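Local coordinates for beta-n-acetylhexosaminidase (Streptococcus pneumoniae, PDB 4AZI), which hydrolyses terminal beta-linked N-acetylglucosamine residues of glycans, as a family 20 glycoside hydrolase module of the pneumococcal exo-beta-D-N-acetylglucosaminidase StrH, at residues A[40-46]-A[109-115]; A[8-12]-A[305-309]; A[271-276]-A[320-325]; A[350-354]-A[397-401]; A[359-364]-A[402-406]. The protein carries 2 engineered substitutions. One frame throughout, in Å; residues are numbered along the deposited sequence.

Contact 1: A[40-46]-A[109-115]; sequences SDVHLLL and IGLIPAI
Strands 41-45 and 110-115 run parallel, their axes 4.5 Å apart at closest and crossing at -20°, with D41, V42, H43, L44 and L45 level with G110, L111, I112, P113 and A114. Six backbone hydrogen bonds zigzag between them: G110 N to S40 O (2.8 Å), V42 N to G110 O (2.9 Å), I112 N to V42 O (2.8 Å), L44 N to I112 O (2.7 Å), A114 N to L44 O (2.8 Å) and L46 N to A114 O (2.8 Å). P113, which has no N-H, costs nothing here, because G110, I112 and A114 supply the donors. These are the second and third strands of the TIM barrel. D41 and H43 use their other backbone edge to bond strand 10-16. H43 (t) is buried, yet ND1 pairs with S14 OG and NE2 with N178 ND2, while its CD2 lies 3.8 Å from I112 CG2. S40 OG donates to D41 OD2 (2.7 Å) and also bonds K11 N; D41 OD2 is hydrogen-bonded to N10 ND2. G110 leaves room for D41, whose OD1 would clash with a beta carbon there. L44 CB meets L111 CD1 at 4.0 Å, where L100 of helix 94-106 covers both.

Contact 2: A[8-12]-A[305-309]; sequences AKNKV and PFNQL
F306 buries more surface than any other residue of this contact, between the start of strand 10-16 and the loop before strand 321-329. The backbones stay apart, CA of K9 being 10.2 Å from CA of N307 and CA of K11 9.7 Å from CA of F306, so long side chains must span the distance. Residues 305-308 form a type I beta turn, with F306 (phi/psi -55/-40) and N307 (-90/1) at its corners and Q308 N bonded to P305 O at 2.9 Å. The CA-to-CB bond of F306 points toward the other segment, and chi1 t with chi2 near 90° places the ring edge beside N10 O (4.0 Å from CZ) and K9 CD (4.1 Å from CE2), while K11 CG lies 4.0 Å from CE1; Y356 stacks on the same ring. K9 (m, t, t, t) is extended, and its NZ reaches N307 OD1 at 2.9 Å and also bonds T321 OG1. K11 (m, p, p, t) curls back, so that NZ gives a hydrogen bond to K9 O at 2.8 Å and another to Y356 O, leaving its methylenes for the aromatic ring. N307 (m) turns its amide to meet K9. Lysine suits both positions because an apolar stem can line a phenylalanine while the ammonium group finds neutral oxygens: carbonyl, amide and hydroxyl hold the charges, with no salt bridge between the two segments.

Contact 3: A[271-276]-A[320-325]; sequences KFLNTN and PTVGSM
Three backbone hydrogen bonds join the segments: V322 N to F272 O (2.8 Å), N274 N to G323 O (2.9 Å) and M325 N to N274 O (2.8 Å). The strands are parallel in sense but splayed by 43°, with axes 4.5 Å apart at closest and N274 level with S324. V322 (phi/psi -90/-7) turns a corner, and G323 follows at 151/-163, angles at which a beta carbon would jam against the preceding carbonyl. T275 OG1 donates to L273 O at 2.9 Å and also pairs with S248 OG, while S324 OG is hydrogen-bonded to F306 O. One water joins N276 O (2.9 Å) and M325 O (2.7 Å); another accepts from F272 N (3.2 Å) and donates weakly to P320 O (2.8 Å). M325 (t, t, p) brings CE to 3.8 Å from L273 CD2 and 3.5 Å from T275 OG1. L273 CD1 meets V322 CG2 at 4.3 Å, and the edge of the F272 ring faces P320 O, 3.5 Å from CD2. The side chain of T275 is about 7 Å from the bound inhibitor. Helix 294-303 connects the two strands, the last beta-alpha-beta unit of the TIM barrel.

Contact 4: A[350-354]-A[397-401]; sequences ADHNK and LNRNK
K354 and R399 bury most of this contact, with N400 a distant third. R399 stretches out (t, t, t, chi4 80°) so that its guanidinium meets D351 at the end of helix 339-352: NE and NH2 both donate to the single oxygen D351 OD1, each at 2.8 Å, in a salt bridge lying near the guanidinium plane. Its aliphatic stem is used as well, CD resting 3.9 Å from A350 CB, where a small residue lets the chain pass close to the helix; L37 of helix 24-37 packs against both. Helix 339-352 follows the eighth barrel strand and here meets the loop before helix 402-414. K354 follows the helix end, where N353 N still bonds A350 O at 3.1 Å. Its side chain (m, t, t, p) doubles back, NZ giving a hydrogen bond to D351 O at 3.0 Å. The near part of the stem, CB and CG, packs on the other segment, with K354 CG 3.9 Å from R399 CB and K354 CB 3.3 Å from N400 OD1. Between the backbones, R399 N makes a weak hydrogen bond to K354 O at 3.2 Å. The facing segment contains an Asx turn, N398 OD1 accepting from N400 N at 2.9 Å; K401 N bonds N398 O at 3.0 Å, and K401 takes the N-cap position. N398 also sets its CB 3.4 Å from K354 O and touches helix 3-8.

Contact 5: A[359-364]-A[402-406]; sequences ANYNAL and QAELD
An Asx turn leads into helix 362-368 here, and a glutamine on the first turn of helix 402-414 grips it. N360 OD1 accepts from N362 N at 3.0 Å, with Y361 at the N-cap position. Q402 (t, p) turns its amide on the same asparagine's backbone: N360 N donates to Q402 OE1 at 2.7 Å and Q402 NE2 donates to N360 O at 3.3 Å, a pairing that suits glutamine because one group offers both donor and acceptor. NE2 also donates to D406 OD1 at 2.8 Å. One turn on, L405 (t, p) buries the most surface here. Its CD2 stands over the Y361 ring face in a CH-pi contact, 3.6 Å from the centroid, and 3.8 Å from A359 CB; its CD1 lies 3.6 Å from Y361 CE1. Y361 OH is hydrogen-bonded to N394 O and to L397 N. L364 reaches V409 and L412 further along helix 402-414, so helices 362-368 and 402-414 pack together, with helix 24-37 beside N360.

How the contacts relate
Contacts 1, 2 and 3 belong to the barrel: contact 1 joins its second and third strands, contact 3 its seventh and eighth, and contact 2 lies beside the seam where strand 10-16 meets strand 321-329. Contacts 2 and 3 are centred only 5 Å apart and cross along the chain, while contact 1 is nested inside the span of contact 2 and touches both. Contacts 4 and 5 come later and fasten the C-terminal helices; their centres are 11 Å apart and their segments alternate along the chain. F306 against N353 connects contact 2 to contact 4, whereas contact 5 lies about 27 Å centre to centre from contact 3. The chain thus closes its catalytic barrel, then adds a helical region against one side.

Contact 1: A[40-46]-A[109-115]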
# COMPACT_ATOMS: atom_id res chain seq x y z
N SER A 40 7.20 -8.63 -5.67
CA SER A 40 8.28 -8.25 -4.77
C SER A 40 7.78 -7.72 -3.42
O SER A 40 8.54 -7.72 -2.44
CB SER A 40 9.21 -7.23 -5.43
OG SER A 40 8.49 -6.06 -5.79
N ASP A 41 6.54 -7.26 -3.37
CA ASP A 41 6.01 -6.56 -2.18
C ASP A 41 4.53 -6.81 -1.95
O ASP A 41 3.77 -7.01 -2.89
CB ASP A 41 6.22 -5.05 -2.32
CG ASP A 41 7.69 -4.66 -2.46
OD1 ASP A 41 8.37 -4.47 -1.42
OD2 ASP A 41 8.16 -4.55 -3.61
N VAL A 42 4.13 -6.75 -0.68
CA VAL A 42 2.72 -6.64 -0.29
C VAL A 42 2.48 -5.25 0.29
O VAL A 42 3.14 -4.85 1.26
CB VAL A 42 2.30 -7.74 0.72
CG1 VAL A 42 0.90 -7.48 1.26
CG2 VAL A 42 2.35 -9.12 0.08
N HIS A 43 1.57 -4.49 -0.33
CA HIS A 43 1.18 -3.18 0.16
C HIS A 43 0.00 -3.36 1.06
O HIS A 43 -1.05 -3.84 0.62
CB HIS A 43 0.86 -2.25 -0.99
CG HIS A 43 0.39 -0.88 -0.57
ND1 HIS A 43 -0.91 -0.57 -0.41
CD2 HIS A 43 1.10 0.29 -0.29
CE1 HIS A 43 -1.03 0.72 -0.05
NE2 HIS A 43 0.20 1.24 0.03
N LEU A 44 0.17 -3.00 2.33
CA LEU A 44 -0.86 -3.25 3.32
C LEU A 44 -1.39 -1.97 3.98
O LEU A 44 -0.72 -1.33 4.80
CB LEU A 44 -0.38 -4.27 4.36
CG LEU A 44 -1.41 -4.90 5.31
CD1 LEU A 44 -2.38 -5.84 4.60
CD2 LEU A 44 -0.71 -5.64 6.46
N LEU A 45 -2.62 -1.61 3.60
CA LEU A 45 -3.32 -0.52 4.26
C LEU A 45 -3.78 -1.02 5.62
O LEU A 45 -4.46 -2.06 5.71
CB LEU A 45 -4.49 0.00 3.41
CG LEU A 45 -4.09 0.57 2.05
CD1 LEU A 45 -4.57 -0.34 0.92
CD2 LEU A 45 -4.63 1.98 1.86
N LEU A 46 -3.36 -0.32 6.66
CA LEU A 46 -3.70 -0.66 8.03
C LEU A 46 -4.61 0.41 8.61
O LEU A 46 -5.52 0.11 9.38
CB LEU A 46 -2.43 -0.83 8.87
CG LEU A 46 -1.56 -2.03 8.49
CD1 LEU A 46 -0.13 -1.89 9.01
CD2 LEU A 46 -2.19 -3.34 8.96
N ILE A 109 9.92 -11.03 0.05
CA ILE A 109 8.77 -10.16 -0.17
C ILE A 109 8.87 -9.02 0.85
O ILE A 109 8.98 -9.27 2.05
CB ILE A 109 7.43 -10.93 0.02
CG1 ILE A 109 7.25 -12.04 -1.03
CG2 ILE A 109 6.23 -9.99 0.01
CD1 ILE A 109 7.28 -11.60 -2.49
N GLY A 110 8.86 -7.79 0.37
CA GLY A 110 8.78 -6.65 1.28
C GLY A 110 7.35 -6.39 1.72
O GLY A 110 6.40 -6.79 1.06
N LEU A 111 7.20 -5.74 2.87
CA LEU A 111 5.90 -5.19 3.25
C LEU A 111 5.93 -3.66 3.13
O LEU A 111 6.89 -3.01 3.55
CB LEU A 111 5.50 -5.60 4.67
CG LEU A 111 4.08 -5.14 5.04
CD1 LEU A 111 3.05 -6.22 4.74
CD2 LEU A 111 4.01 -4.71 6.50
N ILE A 112 4.88 -3.10 2.53
CA ILE A 112 4.69 -1.66 2.53
C ILE A 112 3.42 -1.29 3.28
O ILE A 112 2.32 -1.45 2.75
CB ILE A 112 4.64 -1.06 1.10
CG1 ILE A 112 5.79 -1.56 0.23
CG2 ILE A 112 4.63 0.46 1.18
CD1 ILE A 112 5.65 -1.20 -1.25
N PRO A 113 3.55 -0.78 4.51
CA PRO A 113 2.37 -0.32 5.24
C PRO A 113 1.82 1.03 4.76
O PRO A 113 2.60 1.91 4.36
CB PRO A 113 2.90 -0.16 6.67
CG PRO A 113 4.33 0.24 6.48
CD PRO A 113 4.80 -0.56 5.29
N ALA A 114 0.50 1.18 4.84
CA ALA A 114 -0.17 2.46 4.68
C ALA A 114 -1.02 2.79 5.91
O ALA A 114 -1.75 1.92 6.42
CB ALA A 114 -1.03 2.48 3.41
N ILE A 115 -0.89 4.03 6.39
CA ILE A 115 -1.76 4.59 7.43
C ILE A 115 -2.28 5.92 6.90
O ILE A 115 -1.53 6.90 6.84
CB ILE A 115 -1.02 4.87 8.77
CG1 ILE A 115 -0.29 3.62 9.31
CG2 ILE A 115 -1.96 5.49 9.80
CD1 ILE A 115 -1.19 2.51 9.82

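Contact 2: A[8-12]-A[305-309]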
# COMPACT_ATOMS: atom_id res chain seq x y z
N ALA A 8 14.22 -5.82 -11.37
CA ALA A 8 14.47 -4.93 -10.24
C ALA A 8 13.30 -3.98 -9.96
O ALA A 8 13.25 -3.36 -8.90
CB ALA A 8 15.77 -4.15 -10.44
N LYS A 9 12.36 -3.86 -10.89
CA LYS A 9 11.16 -3.06 -10.64
C LYS A 9 10.29 -3.69 -9.55
O LYS A 9 10.29 -4.93 -9.39
CB LYS A 9 10.36 -2.86 -11.92
CG LYS A 9 10.97 -1.82 -12.85
CD LYS A 9 9.94 -1.21 -13.77
CE LYS A 9 10.47 0.08 -14.38
NZ LYS A 9 9.42 0.81 -15.14
N ASN A 10 9.58 -2.85 -8.81
CA ASN A 10 8.63 -3.33 -7.80
C ASN A 10 7.39 -3.95 -8.45
O ASN A 10 6.83 -3.36 -9.37
CB ASN A 10 8.20 -2.19 -6.87
CG ASN A 10 9.31 -1.74 -5.95
OD1 ASN A 10 10.03 -0.80 -6.26
ND2 ASN A 10 9.44 -2.41 -4.80
N LYS A 11 6.99 -5.13 -7.98
CA LYS A 11 5.70 -5.74 -8.36
C LYS A 11 4.88 -5.92 -7.09
O LYS A 11 5.22 -6.74 -6.22
CB LYS A 11 5.88 -7.08 -9.07
CG LYS A 11 6.32 -6.99 -10.53
CD LYS A 11 7.81 -6.73 -10.70
CE LYS A 11 8.65 -7.69 -9.88
NZ LYS A 11 10.09 -7.61 -10.26
N VAL A 12 3.81 -5.15 -6.99
CA VAL A 12 3.14 -4.99 -5.70
C VAL A 12 1.67 -5.41 -5.78
O VAL A 12 0.97 -5.10 -6.74
CB VAL A 12 3.27 -3.54 -5.18
CG1 VAL A 12 2.79 -3.44 -3.74
CG2 VAL A 12 4.72 -3.07 -5.27
N PRO A 305 -0.74 -1.65 -20.37
CA PRO A 305 0.66 -2.06 -20.19
C PRO A 305 1.20 -1.84 -18.77
O PRO A 305 0.73 -0.95 -18.05
CB PRO A 305 1.41 -1.19 -21.21
CG PRO A 305 0.39 -0.89 -22.27
CD PRO A 305 -0.90 -0.72 -21.50
N PHE A 306 2.15 -2.68 -18.38
CA PHE A 306 2.74 -2.68 -17.03
C PHE A 306 3.28 -1.30 -16.67
O PHE A 306 3.14 -0.85 -15.54
CB PHE A 306 3.87 -3.72 -16.97
CG PHE A 306 4.58 -3.81 -15.64
CD1 PHE A 306 4.11 -4.65 -14.65
CD2 PHE A 306 5.74 -3.07 -15.40
CE1 PHE A 306 4.77 -4.75 -13.42
CE2 PHE A 306 6.40 -3.16 -14.18
CZ PHE A 306 5.92 -4.01 -13.19
N ASN A 307 3.89 -0.65 -17.65
CA ASN A 307 4.48 0.66 -17.44
C ASN A 307 3.53 1.83 -17.70
O ASN A 307 3.92 2.99 -17.56
CB ASN A 307 5.76 0.82 -18.29
CG ASN A 307 6.94 0.03 -17.73
OD1 ASN A 307 7.07 -0.16 -16.52
ND2 ASN A 307 7.83 -0.41 -18.62
N GLN A 308 2.28 1.55 -18.07
CA GLN A 308 1.38 2.65 -18.46
C GLN A 308 0.76 3.38 -17.27
O GLN A 308 -0.02 2.81 -16.53
CB GLN A 308 0.31 2.17 -19.43
CG GLN A 308 -0.65 3.26 -19.85
CD GLN A 308 -1.45 2.87 -21.06
OE1 GLN A 308 -0.91 2.68 -22.15
NE2 GLN A 308 -2.77 2.77 -20.89
N LEU A 309 1.11 4.65 -17.09
CA LEU A 309 0.49 5.46 -16.04
C LEU A 309 -0.91 5.87 -16.48
O LEU A 309 -1.15 6.07 -17.68
CB LEU A 309 1.36 6.67 -15.69
CG LEU A 309 2.66 6.33 -14.95
CD1 LEU A 309 3.72 7.39 -15.19
CD2 LEU A 309 2.42 6.15 -13.46

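Contact 3: A[271-276]-A[320-325]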
# COMPACT_ATOMS: atom_id res chain seq x y z
N LYS A 271 9.00 10.52 -8.83
CA LYS A 271 9.05 9.14 -9.30
C LYS A 271 7.75 8.44 -8.94
O LYS A 271 7.13 8.79 -7.94
CB LYS A 271 10.23 8.41 -8.67
CG LYS A 271 11.58 8.95 -9.12
CD LYS A 271 12.54 9.07 -7.96
CE LYS A 271 13.31 7.78 -7.73
NZ LYS A 271 14.43 7.58 -8.69
N PHE A 272 7.35 7.46 -9.75
CA PHE A 272 6.02 6.88 -9.64
C PHE A 272 6.05 5.41 -9.28
O PHE A 272 6.90 4.67 -9.76
CB PHE A 272 5.26 7.02 -10.98
CG PHE A 272 5.05 8.44 -11.42
CD1 PHE A 272 4.15 9.27 -10.75
CD2 PHE A 272 5.73 8.95 -12.52
CE1 PHE A 272 3.94 10.57 -11.16
CE2 PHE A 272 5.53 10.25 -12.93
CZ PHE A 272 4.63 11.07 -12.25
N LEU A 273 5.12 5.00 -8.43
CA LEU A 273 4.71 3.61 -8.34
C LEU A 273 3.39 3.52 -9.10
O LEU A 273 2.39 4.12 -8.68
CB LEU A 273 4.55 3.15 -6.88
CG LEU A 273 4.04 1.70 -6.68
CD1 LEU A 273 4.98 0.67 -7.31
CD2 LEU A 273 3.79 1.38 -5.21
N ASN A 274 3.41 2.82 -10.25
CA ASN A 274 2.26 2.75 -11.16
C ASN A 274 1.11 1.93 -10.57
O ASN A 274 1.10 0.71 -10.63
CB ASN A 274 2.69 2.19 -12.53
CG ASN A 274 1.56 2.16 -13.56
OD1 ASN A 274 0.48 2.72 -13.35
ND2 ASN A 274 1.82 1.50 -14.68
N THR A 275 0.15 2.65 -10.00
CA THR A 275 -0.94 2.07 -9.23
C THR A 275 -2.24 2.25 -10.00
O THR A 275 -3.25 2.73 -9.46
CB THR A 275 -1.00 2.76 -7.86
OG1 THR A 275 0.31 2.71 -7.27
CG2 THR A 275 -1.99 2.09 -6.91
N ASN A 276 -2.22 1.85 -11.27
CA ASN A 276 -3.30 2.17 -12.20
C ASN A 276 -4.65 1.72 -11.72
O ASN A 276 -4.82 0.55 -11.38
CB ASN A 276 -3.01 1.54 -13.56
CG ASN A 276 -3.63 2.32 -14.69
OD1 ASN A 276 -4.77 2.75 -14.61
ND2 ASN A 276 -2.86 2.53 -15.75
N PRO A 320 9.38 7.43 -16.12
CA PRO A 320 10.01 6.53 -15.16
C PRO A 320 9.09 6.11 -14.02
O PRO A 320 8.51 6.94 -13.32
CB PRO A 320 11.20 7.35 -14.63
CG PRO A 320 11.54 8.23 -15.79
CD PRO A 320 10.22 8.61 -16.40
N THR A 321 8.95 4.80 -13.87
CA THR A 321 8.23 4.23 -12.75
C THR A 321 9.23 3.34 -12.03
O THR A 321 10.21 2.91 -12.64
CB THR A 321 7.01 3.41 -13.22
OG1 THR A 321 7.45 2.25 -13.95
CG2 THR A 321 6.14 4.25 -14.11
N VAL A 322 9.02 3.13 -10.74
CA VAL A 322 9.87 2.18 -9.99
C VAL A 322 9.25 0.77 -10.04
O VAL A 322 9.86 -0.20 -9.59
CB VAL A 322 10.10 2.62 -8.52
CG1 VAL A 322 10.76 3.99 -8.46
CG2 VAL A 322 8.80 2.60 -7.72
N GLY A 323 8.05 0.69 -10.60
CA GLY A 323 7.29 -0.56 -10.68
C GLY A 323 5.80 -0.32 -10.68
O GLY A 323 5.35 0.80 -10.90
N SER A 324 5.02 -1.37 -10.40
CA SER A 324 3.58 -1.31 -10.51
C SER A 324 2.88 -2.03 -9.37
O SER A 324 3.42 -2.99 -8.80
CB SER A 324 3.12 -1.90 -11.85
OG SER A 324 3.45 -1.04 -12.92
N MET A 325 1.67 -1.57 -9.07
CA MET A 325 0.88 -2.11 -7.98
C MET A 325 -0.56 -2.41 -8.42
O MET A 325 -1.23 -1.56 -9.00
CB MET A 325 0.88 -1.13 -6.81
CG MET A 325 0.06 -1.55 -5.61
SD MET A 325 0.66 -0.81 -4.07
CE MET A 325 0.10 0.88 -4.25
O HOH W 1 10.09 6.44 -11.08
O HOH W 2 -3.84 -0.74 -8.93

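Contact 4: A[350-354]-A[397-401]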
# COMPACT_ATOMS: atom_id res chain seq x y z
N ALA A 350 0.64 -11.30 -13.32
CA ALA A 350 1.95 -11.94 -13.44
C ALA A 350 2.12 -12.61 -14.80
O ALA A 350 3.16 -12.46 -15.44
CB ALA A 350 2.18 -12.93 -12.31
N ASP A 351 1.09 -13.33 -15.24
CA ASP A 351 1.14 -14.06 -16.52
C ASP A 351 1.26 -13.16 -17.75
O ASP A 351 1.91 -13.52 -18.73
CB ASP A 351 -0.06 -15.00 -16.67
CG ASP A 351 0.11 -16.29 -15.90
OD1 ASP A 351 1.25 -16.57 -15.45
OD2 ASP A 351 -0.87 -17.03 -15.73
N HIS A 352 0.63 -11.99 -17.69
CA HIS A 352 0.71 -11.02 -18.79
C HIS A 352 2.02 -10.29 -18.82
O HIS A 352 2.34 -9.63 -19.80
CB HIS A 352 -0.45 -10.04 -18.72
CG HIS A 352 -1.75 -10.59 -19.24
ND1 HIS A 352 -1.89 -11.06 -20.50
CD2 HIS A 352 -3.00 -10.71 -18.64
CE1 HIS A 352 -3.15 -11.48 -20.68
NE2 HIS A 352 -3.83 -11.27 -19.54
N ASN A 353 2.80 -10.38 -17.74
CA ASN A 353 4.05 -9.63 -17.60
C ASN A 353 5.22 -10.48 -17.11
O ASN A 353 5.91 -10.11 -16.15
CB ASN A 353 3.84 -8.45 -16.64
CG ASN A 353 2.94 -7.38 -17.22
OD1 ASN A 353 3.34 -6.66 -18.12
ND2 ASN A 353 1.74 -7.26 -16.67
N LYS A 354 5.45 -11.62 -17.77
CA LYS A 354 6.42 -12.62 -17.31
C LYS A 354 7.87 -12.13 -17.24
O LYS A 354 8.66 -12.65 -16.46
CB LYS A 354 6.32 -13.89 -18.15
CG LYS A 354 5.08 -14.73 -17.89
CD LYS A 354 5.11 -16.00 -18.71
CE LYS A 354 3.87 -16.85 -18.49
NZ LYS A 354 2.71 -16.33 -19.27
N LEU A 397 16.11 -15.73 -12.42
CA LEU A 397 15.17 -16.16 -13.46
C LEU A 397 13.79 -15.51 -13.32
O LEU A 397 13.27 -15.36 -12.21
CB LEU A 397 15.06 -17.69 -13.51
CG LEU A 397 16.35 -18.45 -13.89
CD1 LEU A 397 16.23 -19.93 -13.59
CD2 LEU A 397 16.72 -18.22 -15.35
N ASN A 398 13.23 -15.10 -14.45
CA ASN A 398 11.89 -14.51 -14.48
C ASN A 398 10.84 -15.58 -14.72
O ASN A 398 11.17 -16.76 -14.90
CB ASN A 398 11.80 -13.33 -15.48
CG ASN A 398 11.96 -13.76 -16.94
OD1 ASN A 398 11.54 -14.84 -17.35
ND2 ASN A 398 12.54 -12.88 -17.74
N ARG A 399 9.57 -15.17 -14.73
CA ARG A 399 8.44 -16.10 -14.86
C ARG A 399 8.40 -16.89 -16.20
O ARG A 399 7.74 -17.93 -16.31
CB ARG A 399 7.12 -15.35 -14.60
CG ARG A 399 5.94 -16.23 -14.24
CD ARG A 399 4.75 -15.44 -13.71
NE ARG A 399 3.52 -16.23 -13.79
CZ ARG A 399 3.16 -17.17 -12.91
NH1 ARG A 399 3.92 -17.44 -11.86
NH2 ARG A 399 2.03 -17.84 -13.09
N ASN A 400 9.12 -16.42 -17.21
CA ASN A 400 9.26 -17.17 -18.47
C ASN A 400 10.05 -18.46 -18.33
O ASN A 400 9.94 -19.35 -19.18
CB ASN A 400 9.91 -16.30 -19.54
CG ASN A 400 8.97 -15.25 -20.09
OD1 ASN A 400 7.89 -15.57 -20.57
ND2 ASN A 400 9.38 -13.99 -20.01
N LYS A 401 10.82 -18.58 -17.24
CA LYS A 401 11.83 -19.63 -17.12
C LYS A 401 11.63 -20.59 -15.94
O LYS A 401 12.61 -21.01 -15.30
CB LYS A 401 13.23 -19.00 -17.07
CG LYS A 401 13.62 -18.23 -18.31
CD LYS A 401 13.80 -19.15 -19.52
CE LYS A 401 13.84 -18.36 -20.82
NZ LYS A 401 15.10 -17.58 -20.96

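Contact 5: A[359-364]-A[402-406]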
# COMPACT_ATOMS: atom_id res chain seq x y z
N ALA A 359 10.49 -15.97 -11.39
CA ALA A 359 10.12 -17.38 -11.33
C ALA A 359 9.77 -17.75 -9.89
O ALA A 359 10.02 -16.97 -8.96
CB ALA A 359 11.27 -18.23 -11.84
N ASN A 360 9.18 -18.92 -9.69
CA ASN A 360 8.81 -19.39 -8.36
C ASN A 360 9.97 -20.12 -7.70
O ASN A 360 10.35 -21.21 -8.12
CB ASN A 360 7.56 -20.28 -8.44
CG ASN A 360 7.11 -20.79 -7.08
OD1 ASN A 360 7.69 -20.48 -6.04
ND2 ASN A 360 6.04 -21.58 -7.09
N TYR A 361 10.49 -19.51 -6.64
CA TYR A 361 11.68 -20.00 -5.95
C TYR A 361 11.39 -20.79 -4.68
O TYR A 361 12.31 -21.11 -3.92
CB TYR A 361 12.64 -18.83 -5.66
CG TYR A 361 13.48 -18.49 -6.86
CD1 TYR A 361 14.68 -19.16 -7.10
CD2 TYR A 361 13.07 -17.51 -7.77
CE1 TYR A 361 15.45 -18.87 -8.21
CE2 TYR A 361 13.83 -17.22 -8.89
CZ TYR A 361 15.02 -17.90 -9.10
OH TYR A 361 15.78 -17.62 -10.21
N ASN A 362 10.12 -21.13 -4.45
CA ASN A 362 9.73 -21.82 -3.23
C ASN A 362 10.22 -23.26 -3.13
O ASN A 362 10.73 -23.66 -2.08
CB ASN A 362 8.22 -21.74 -2.99
CG ASN A 362 7.79 -20.41 -2.41
OD1 ASN A 362 8.19 -20.05 -1.29
ND2 ASN A 362 6.99 -19.67 -3.16
N ALA A 363 10.08 -24.02 -4.21
CA ALA A 363 10.62 -25.38 -4.28
C ALA A 363 12.13 -25.41 -4.00
O ALA A 363 12.62 -26.28 -3.29
CB ALA A 363 10.29 -26.05 -5.61
N LEU A 364 12.85 -24.43 -4.56
CA LEU A 364 14.28 -24.27 -4.30
C LEU A 364 14.59 -24.10 -2.81
O LEU A 364 15.47 -24.79 -2.29
CB LEU A 364 14.88 -23.11 -5.12
CG LEU A 364 16.39 -22.85 -4.94
CD1 LEU A 364 17.20 -24.12 -5.16
CD2 LEU A 364 16.89 -21.76 -5.87
N GLN A 402 10.38 -20.95 -15.66
CA GLN A 402 10.09 -21.88 -14.57
C GLN A 402 10.66 -23.27 -14.85
O GLN A 402 11.32 -23.86 -13.99
CB GLN A 402 8.59 -21.97 -14.29
CG GLN A 402 8.25 -22.63 -12.96
CD GLN A 402 8.94 -21.97 -11.78
OE1 GLN A 402 8.95 -20.74 -11.66
NE2 GLN A 402 9.51 -22.77 -10.90
N ALA A 403 10.39 -23.79 -16.04
CA ALA A 403 10.90 -25.10 -16.46
C ALA A 403 12.41 -25.18 -16.24
O ALA A 403 12.92 -26.16 -15.69
CB ALA A 403 10.54 -25.37 -17.91
N GLU A 404 13.11 -24.12 -16.64
CA GLU A 404 14.56 -24.01 -16.53
C GLU A 404 15.01 -24.05 -15.06
O GLU A 404 15.94 -24.78 -14.72
CB GLU A 404 15.06 -22.75 -17.24
CG GLU A 404 14.96 -22.79 -18.78
CD GLU A 404 13.54 -22.61 -19.33
OE1 GLU A 404 12.56 -22.53 -18.56
OE2 GLU A 404 13.40 -22.56 -20.57
N LEU A 405 14.34 -23.27 -14.21
CA LEU A 405 14.59 -23.32 -12.76
C LEU A 405 14.29 -24.69 -12.16
O LEU A 405 15.06 -25.20 -11.33
CB LEU A 405 13.79 -22.24 -12.02
CG LEU A 405 13.94 -22.15 -10.49
CD1 LEU A 405 15.39 -21.97 -10.06
CD2 LEU A 405 13.08 -21.03 -9.94
N ASP A 406 13.18 -25.29 -12.57
CA ASP A 406 12.78 -26.61 -12.08
C ASP A 406 13.84 -27.68 -12.33
O ASP A 406 14.12 -28.49 -11.45
CB ASP A 406 11.44 -27.02 -12.68
CG ASP A 406 10.29 -26.10 -12.26
OD1 ASP A 406 10.41 -25.40 -11.23
OD2 ASP A 406 9.27 -26.08 -12.96